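Local coordinates for uncharacterized protein Tfu_2867 (Thermobifida fusca, PDB 2QE6) that binds S-adenosylmethionine and is probably a methyltransferase with a Rossmann-like fold, although its function remains uncharacterized, at residues V10-G15 and D35-D40; I23-D28 and D111-V116. The protein carries 1 engineered substitution. One frame throughout, in Å; residues are numbered along the deposited sequence. Where two conformers were deposited one is given.

Contact 1 (V10-G15 and D35-D40)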
# COMPACT_ATOMS: atom_id res chain seq x y z
N VAL A 10 19.81 -6.31 -19.33
CA VAL A 10 18.91 -5.19 -19.66
C VAL A 10 17.82 -4.93 -18.57
O VAL A 10 17.36 -3.79 -18.47
CB VAL A 10 18.33 -5.29 -21.13
CG1 VAL A 10 19.47 -5.36 -22.15
CG2 VAL A 10 17.39 -6.48 -21.31
N TRP A 11 17.46 -5.94 -17.77
CA TRP A 11 16.43 -5.79 -16.70
C TRP A 11 16.53 -6.82 -15.57
O TRP A 11 16.73 -7.98 -15.83
CB TRP A 11 14.99 -5.89 -17.27
CG TRP A 11 14.01 -5.39 -16.25
CD1 TRP A 11 13.33 -6.12 -15.31
CD2 TRP A 11 13.70 -4.02 -16.00
NE1 TRP A 11 12.60 -5.28 -14.49
CE2 TRP A 11 12.82 -3.98 -14.89
CE3 TRP A 11 14.11 -2.82 -16.59
CZ2 TRP A 11 12.30 -2.78 -14.38
CZ3 TRP A 11 13.60 -1.62 -16.09
CH2 TRP A 11 12.71 -1.61 -14.98
N PRO A 12 16.38 -6.41 -14.29
CA PRO A 12 16.27 -5.05 -13.77
C PRO A 12 17.53 -4.26 -14.07
O PRO A 12 18.57 -4.88 -14.38
CB PRO A 12 16.09 -5.25 -12.26
CG PRO A 12 15.73 -6.66 -12.06
CD PRO A 12 16.30 -7.42 -13.22
N PRO A 13 17.45 -2.91 -14.04
CA PRO A 13 18.60 -2.15 -14.56
C PRO A 13 19.80 -2.32 -13.62
O PRO A 13 19.68 -2.03 -12.43
CB PRO A 13 18.11 -0.69 -14.58
CG PRO A 13 16.61 -0.75 -14.32
CD PRO A 13 16.36 -2.03 -13.58
N PRO A 14 20.94 -2.81 -14.16
CA PRO A 14 22.11 -3.09 -13.32
C PRO A 14 22.60 -1.87 -12.53
O PRO A 14 23.10 -2.04 -11.42
CB PRO A 14 23.17 -3.54 -14.34
CG PRO A 14 22.43 -3.88 -15.57
CD PRO A 14 21.19 -3.07 -15.59
N GLY A 15 22.43 -0.66 -13.07
CA GLY A 15 22.78 0.57 -12.35
C GLY A 15 22.02 0.80 -11.04
O GLY A 15 22.39 1.68 -10.27
N ASP A 35 11.19 -7.92 -10.84
CA ASP A 35 11.82 -6.65 -10.53
C ASP A 35 12.51 -6.76 -9.20
O ASP A 35 12.06 -6.19 -8.23
CB ASP A 35 10.79 -5.52 -10.49
CG ASP A 35 10.24 -5.16 -11.88
OD1 ASP A 35 10.48 -5.96 -12.80
OD2 ASP A 35 9.57 -4.12 -12.01
N ASN A 36 13.65 -7.43 -9.17
CA ASN A 36 14.35 -7.65 -7.91
C ASN A 36 15.77 -8.15 -8.23
O ASN A 36 16.03 -8.59 -9.34
CB ASN A 36 13.57 -8.63 -7.00
CG ASN A 36 13.08 -9.88 -7.74
OD1 ASN A 36 13.87 -10.74 -8.10
ND2 ASN A 36 11.77 -10.00 -7.94
N PHE A 37 16.67 -8.04 -7.28
CA PHE A 37 18.01 -8.59 -7.47
C PHE A 37 18.25 -9.69 -6.42
O PHE A 37 17.40 -9.99 -5.54
CB PHE A 37 19.08 -7.49 -7.36
CG PHE A 37 18.99 -6.43 -8.41
CD1 PHE A 37 19.32 -6.70 -9.74
CD2 PHE A 37 18.59 -5.13 -8.08
CE1 PHE A 37 19.25 -5.72 -10.71
CE2 PHE A 37 18.52 -4.14 -9.03
CZ PHE A 37 18.85 -4.44 -10.37
N GLU A 38 19.44 -10.28 -6.47
CA GLU A 38 19.70 -11.42 -5.64
C GLU A 38 19.55 -11.08 -4.16
O GLU A 38 18.97 -11.87 -3.41
CB GLU A 38 21.06 -12.05 -5.94
CG GLU A 38 21.06 -13.48 -5.52
CD GLU A 38 22.43 -14.11 -5.62
OE1 GLU A 38 23.30 -13.59 -6.34
OE2 GLU A 38 22.62 -15.13 -4.96
N ALA A 39 19.99 -9.88 -3.77
CA ALA A 39 19.92 -9.46 -2.37
C ALA A 39 18.48 -9.39 -1.94
O ALA A 39 18.15 -9.69 -0.81
CB ALA A 39 20.60 -8.10 -2.18
N ASP A 40 17.58 -9.03 -2.86
CA ASP A 40 16.16 -8.98 -2.52
C ASP A 40 15.57 -10.38 -2.36
O ASP A 40 14.83 -10.60 -1.43
CB ASP A 40 15.37 -8.24 -3.57
CG ASP A 40 15.92 -6.87 -3.82
OD1 ASP A 40 15.91 -6.10 -2.84
OD2 ASP A 40 16.37 -6.62 -4.94
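Near the start of the chain, the proline-rich loop 10-15 leans on the connection that leads into helix 38-48, and Trp11 is its first residue to touch. With CG anti to the backbone N (chi1 -166°), the indole reaches Asp35, and NE1 donates to OD1 of Asp35 at 2.8 Å. The oxygen lies close to the ring plane, as suits the N-H, but on the acceptor side the approach is steep: NE1 comes in 63° out of the carboxylate plane. The indole also meets His119 edge-to-face.

A cis peptide bond joins Trp11 to Pro12 and folds the prolines back over the indole, so that CB of Pro12 and CD of Pro13 lie above the same face, both toward its rim. The Pro12 ring also faces 35-40: its CG rests 3.3 Å from the carbonyl O of Asn36, and the same CB packs against CZ of Phe37 at 3.4 Å. Pro13 contributes its carbonyl, whose O comes edge-on to the phenyl ring, 3.3 Å from CZ of Phe37.

That ring belongs to the N-cap residue of helix 38-48. The backbone N of Phe37 donates to the anti lone pair of Asp40 OD2 at 2.8 Å, a side-chain bond back onto the N-cap residue from the third residue of the helix. Met115 of helix 114-124 covers Pro12, Pro13, Asp35 and Phe37 together.

The chemistry is therefore divided: one indole N-H supplies the directional bond, and proline CH groups and a phenyl ring supply the bulk. Asp35 is buried, which by itself would disfavour a charge; the N-H donated by Trp11 would be expected to offset part of that cost. The carbonyl of Pro13 sits where the slightly positive rim of the phenyl ring should welcome it.

Contact 2 (I23-D28 and D111-V116). Engineered in segment 23-28: Val26 (natural residue Ala). With SAM (S-adenosylmethionine), chain F.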
# COMPACT_ATOMS: atom_id res chain seq x y z
N ILE A 23 12.60 -2.36 -0.11
CA ILE A 23 11.23 -2.78 0.26
C ILE A 23 10.43 -3.19 -0.95
O ILE A 23 9.85 -4.27 -0.97
CB ILE A 23 10.46 -1.70 1.08
CG1 ILE A 23 11.17 -1.44 2.44
CG2 ILE A 23 9.04 -2.21 1.33
CD1 ILE A 23 10.81 -0.04 3.18
N ALA A 24 10.43 -2.35 -1.97
CA ALA A 24 9.64 -2.66 -3.16
C ALA A 24 10.05 -3.98 -3.80
O ALA A 24 9.19 -4.77 -4.18
CB ALA A 24 9.73 -1.52 -4.20
N ARG A 25 11.36 -4.19 -3.93
CA ARG A 25 11.90 -5.37 -4.59
C ARG A 25 11.73 -6.64 -3.82
O ARG A 25 11.45 -7.69 -4.40
CB ARG A 25 13.37 -5.16 -4.93
CG ARG A 25 13.57 -4.05 -5.92
CD ARG A 25 15.02 -3.58 -5.94
NE ARG A 25 15.13 -2.17 -6.33
CZ ARG A 25 16.28 -1.51 -6.40
NH1 ARG A 25 17.43 -2.10 -6.08
NH2 ARG A 25 16.27 -0.24 -6.80
N VAL A 26 11.87 -6.59 -2.50
CA VAL A 26 11.58 -7.74 -1.71
C VAL A 26 10.10 -8.20 -1.75
O VAL A 26 9.77 -9.40 -1.91
CB VAL A 26 12.03 -7.49 -0.28
CG1 VAL A 26 11.62 -8.68 0.56
CG2 VAL A 26 13.60 -7.30 -0.24
N TYR A 27 9.19 -7.24 -1.68
CA TYR A 27 7.76 -7.50 -1.79
C TYR A 27 7.48 -8.05 -3.18
O TYR A 27 6.76 -9.01 -3.33
CB TYR A 27 7.01 -6.21 -1.54
CG TYR A 27 5.54 -6.31 -1.51
CD1 TYR A 27 4.88 -6.78 -0.40
CD2 TYR A 27 4.79 -5.87 -2.58
CE1 TYR A 27 3.45 -6.86 -0.37
CE2 TYR A 27 3.38 -5.93 -2.56
CZ TYR A 27 2.72 -6.43 -1.44
OH TYR A 27 1.34 -6.49 -1.39
N ASP A 28 8.12 -7.50 -4.19
CA ASP A 28 7.98 -8.02 -5.55
C ASP A 28 8.43 -9.51 -5.62
O ASP A 28 7.77 -10.36 -6.21
CB ASP A 28 8.86 -7.22 -6.48
CG ASP A 28 8.62 -7.58 -7.91
OD1 ASP A 28 7.48 -7.32 -8.33
OD2 ASP A 28 9.53 -8.16 -8.55
N ASP A 111 6.40 6.24 -5.14
CA ASP A 111 7.26 5.30 -4.47
C ASP A 111 8.66 5.87 -4.35
O ASP A 111 9.07 6.66 -5.13
CB ASP A 111 7.28 3.92 -5.16
CG ASP A 111 7.63 2.78 -4.18
OD1 ASP A 111 8.81 2.59 -3.85
OD2 ASP A 111 6.72 2.05 -3.74
N ILE A 112 9.36 5.44 -3.31
CA ILE A 112 10.73 5.89 -3.05
C ILE A 112 11.76 5.12 -3.90
O ILE A 112 12.82 5.63 -4.21
CB ILE A 112 11.05 5.78 -1.53
CG1 ILE A 112 12.41 6.42 -1.20
CG2 ILE A 112 10.98 4.32 -1.05
CD1 ILE A 112 12.51 7.87 -1.58
N ASP A 113 11.46 3.88 -4.26
CA ASP A 113 12.34 3.06 -5.09
C ASP A 113 12.29 3.59 -6.51
O ASP A 113 11.27 3.50 -7.13
CB ASP A 113 11.89 1.57 -5.07
CG ASP A 113 12.94 0.62 -5.62
OD1 ASP A 113 13.74 1.08 -6.48
OD2 ASP A 113 12.94 -0.59 -5.23
N PRO A 114 13.41 4.09 -7.05
CA PRO A 114 13.46 4.52 -8.43
C PRO A 114 13.10 3.47 -9.47
O PRO A 114 12.74 3.82 -10.58
CB PRO A 114 14.91 4.95 -8.62
CG PRO A 114 15.64 4.55 -7.43
CD PRO A 114 14.69 4.29 -6.35
N MSE A 115 13.23 2.18 -9.14
CA MSE A 115 12.80 1.15 -10.06
C MSE A 115 11.30 1.23 -10.40
O MSE A 115 10.91 0.84 -11.50
CB MSE A 115 13.14 -0.26 -9.57
CG MSE A 115 13.09 -1.28 -10.73
SE MSE A 115 13.46 -3.04 -10.07
CE MSE A 115 15.37 -2.77 -9.85
N VAL A 116 10.48 1.72 -9.48
CA VAL A 116 9.02 1.87 -9.69
C VAL A 116 8.78 2.88 -10.81
O VAL A 116 8.07 2.62 -11.81
CB VAL A 116 8.29 2.27 -8.35
CG1 VAL A 116 6.80 2.56 -8.57
CG2 VAL A 116 8.45 1.18 -7.31
N SAM F . 1.38 -0.56 -1.69
CA SAM F . 1.83 -1.86 -2.33
C SAM F . 0.95 -2.99 -1.84
O SAM F . 0.78 -3.99 -2.53
OXT SAM F . 0.42 -2.93 -0.72
CB SAM F . 3.29 -2.29 -2.05
CG SAM F . 3.63 -2.60 -0.59
SD SAM F . 5.40 -2.91 -0.24
CE SAM F . 5.98 -2.69 -1.94
C5' SAM F . 5.76 -1.24 0.37
C4' SAM F . 6.10 -0.10 -0.60
O4' SAM F . 6.12 1.14 0.11
C3' SAM F . 7.49 -0.23 -1.25
O3' SAM F . 7.41 -0.11 -2.66
C2' SAM F . 8.35 0.87 -0.64
O2' SAM F . 9.43 1.32 -1.46
C1' SAM F . 7.26 1.89 -0.32
N9 SAM F . 7.71 2.79 0.74
C8 SAM F . 8.05 2.51 2.07
N7 SAM F . 8.40 3.66 2.68
C5 SAM F . 8.27 4.68 1.77
C6 SAM F . 8.47 6.06 1.88
N6 SAM F . 8.91 6.59 3.06
N1 SAM F . 8.24 6.83 0.75
C2 SAM F . 7.81 6.27 -0.47
N3 SAM F . 7.61 4.90 -0.57
C4 SAM F . 7.84 4.14 0.55
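An ionic pair joins helix 23-30 to the turn after strand 106-111. Arg25 extends from CG to NE and crosses Asp113 at about a right angle, the guanidinium and carboxylate planes being 45° apart. NH2 of Arg25 meets the syn lone pair of Asp113 OD1 at 2.9 Å; its NE reaches Asp113 OD2, also at 2.9 Å, in a weak, bent bond. The stronger partner of that OD2 is Thr22 OG1, and the carbonyl of Leu16 takes NH1 of the arginine. An alanine in place of Arg25 would remove both bonds to Asp113 and would probably leave a buried carboxylate less well neutralised and less firmly held.

Hydrogen bonds within 111-116 fix the acceptors. Asp113 is the N-cap of helix 114-124, its OD1 receiving the N of Met115 at 2.9 Å from above the carboxylate plane. Asp111 closes an Asx turn, its OD1 accepting from the N of Asp113 through the anti lone pair at 3.0 Å. This is the acidic residue at the end of the second strand of a Rossmann-like methyltransferase, where the ribose is held: SAM O2' donates to Asp111 OD1 at 2.8 Å and SAM O3' to Asp111 OD2 at 2.5 Å. Gly87 N also binds OD2. The OH of Tyr27, also bonded to Asn61 ND2, makes a weak bond to SAM O.

Among the packing contacts, CE of Met115, a selenomethionine in this crystal, lies 3.5 Å above one face of the guanidinium of Arg25, toward its rim. The methyl of Ala24 fits between Asp113 OD2, Val116 CG2 and the ribose O3'. Ile23 presses CG2 against C5' of the cofactor. Tyr27, CG anti to the backbone N, lays a ring face against SAM, the sulfonium SD 3.6 Å above its plane.

How the contacts relate
Contact 1 and contact 2 have centres 11 Å apart and interleave along the chain, since helix 23-30 lies between 10-15 and 35-40. Asp28 forms one bridge: its OD2 is 3.0 Å from Asn36 ND2, a probable hydrogen bond, and takes a weak one from the N of Asp35. Asp40 packs alongside the stem of Arg25, with CG 3.3 Å from CB of the arginine. Met115 belongs to contact 2 yet also packs on contact 1, so the two share a wall. Only contact 2 lines the cofactor pocket directly; in contact 1 the side chain of Asp35 stays about 10 Å from SAM.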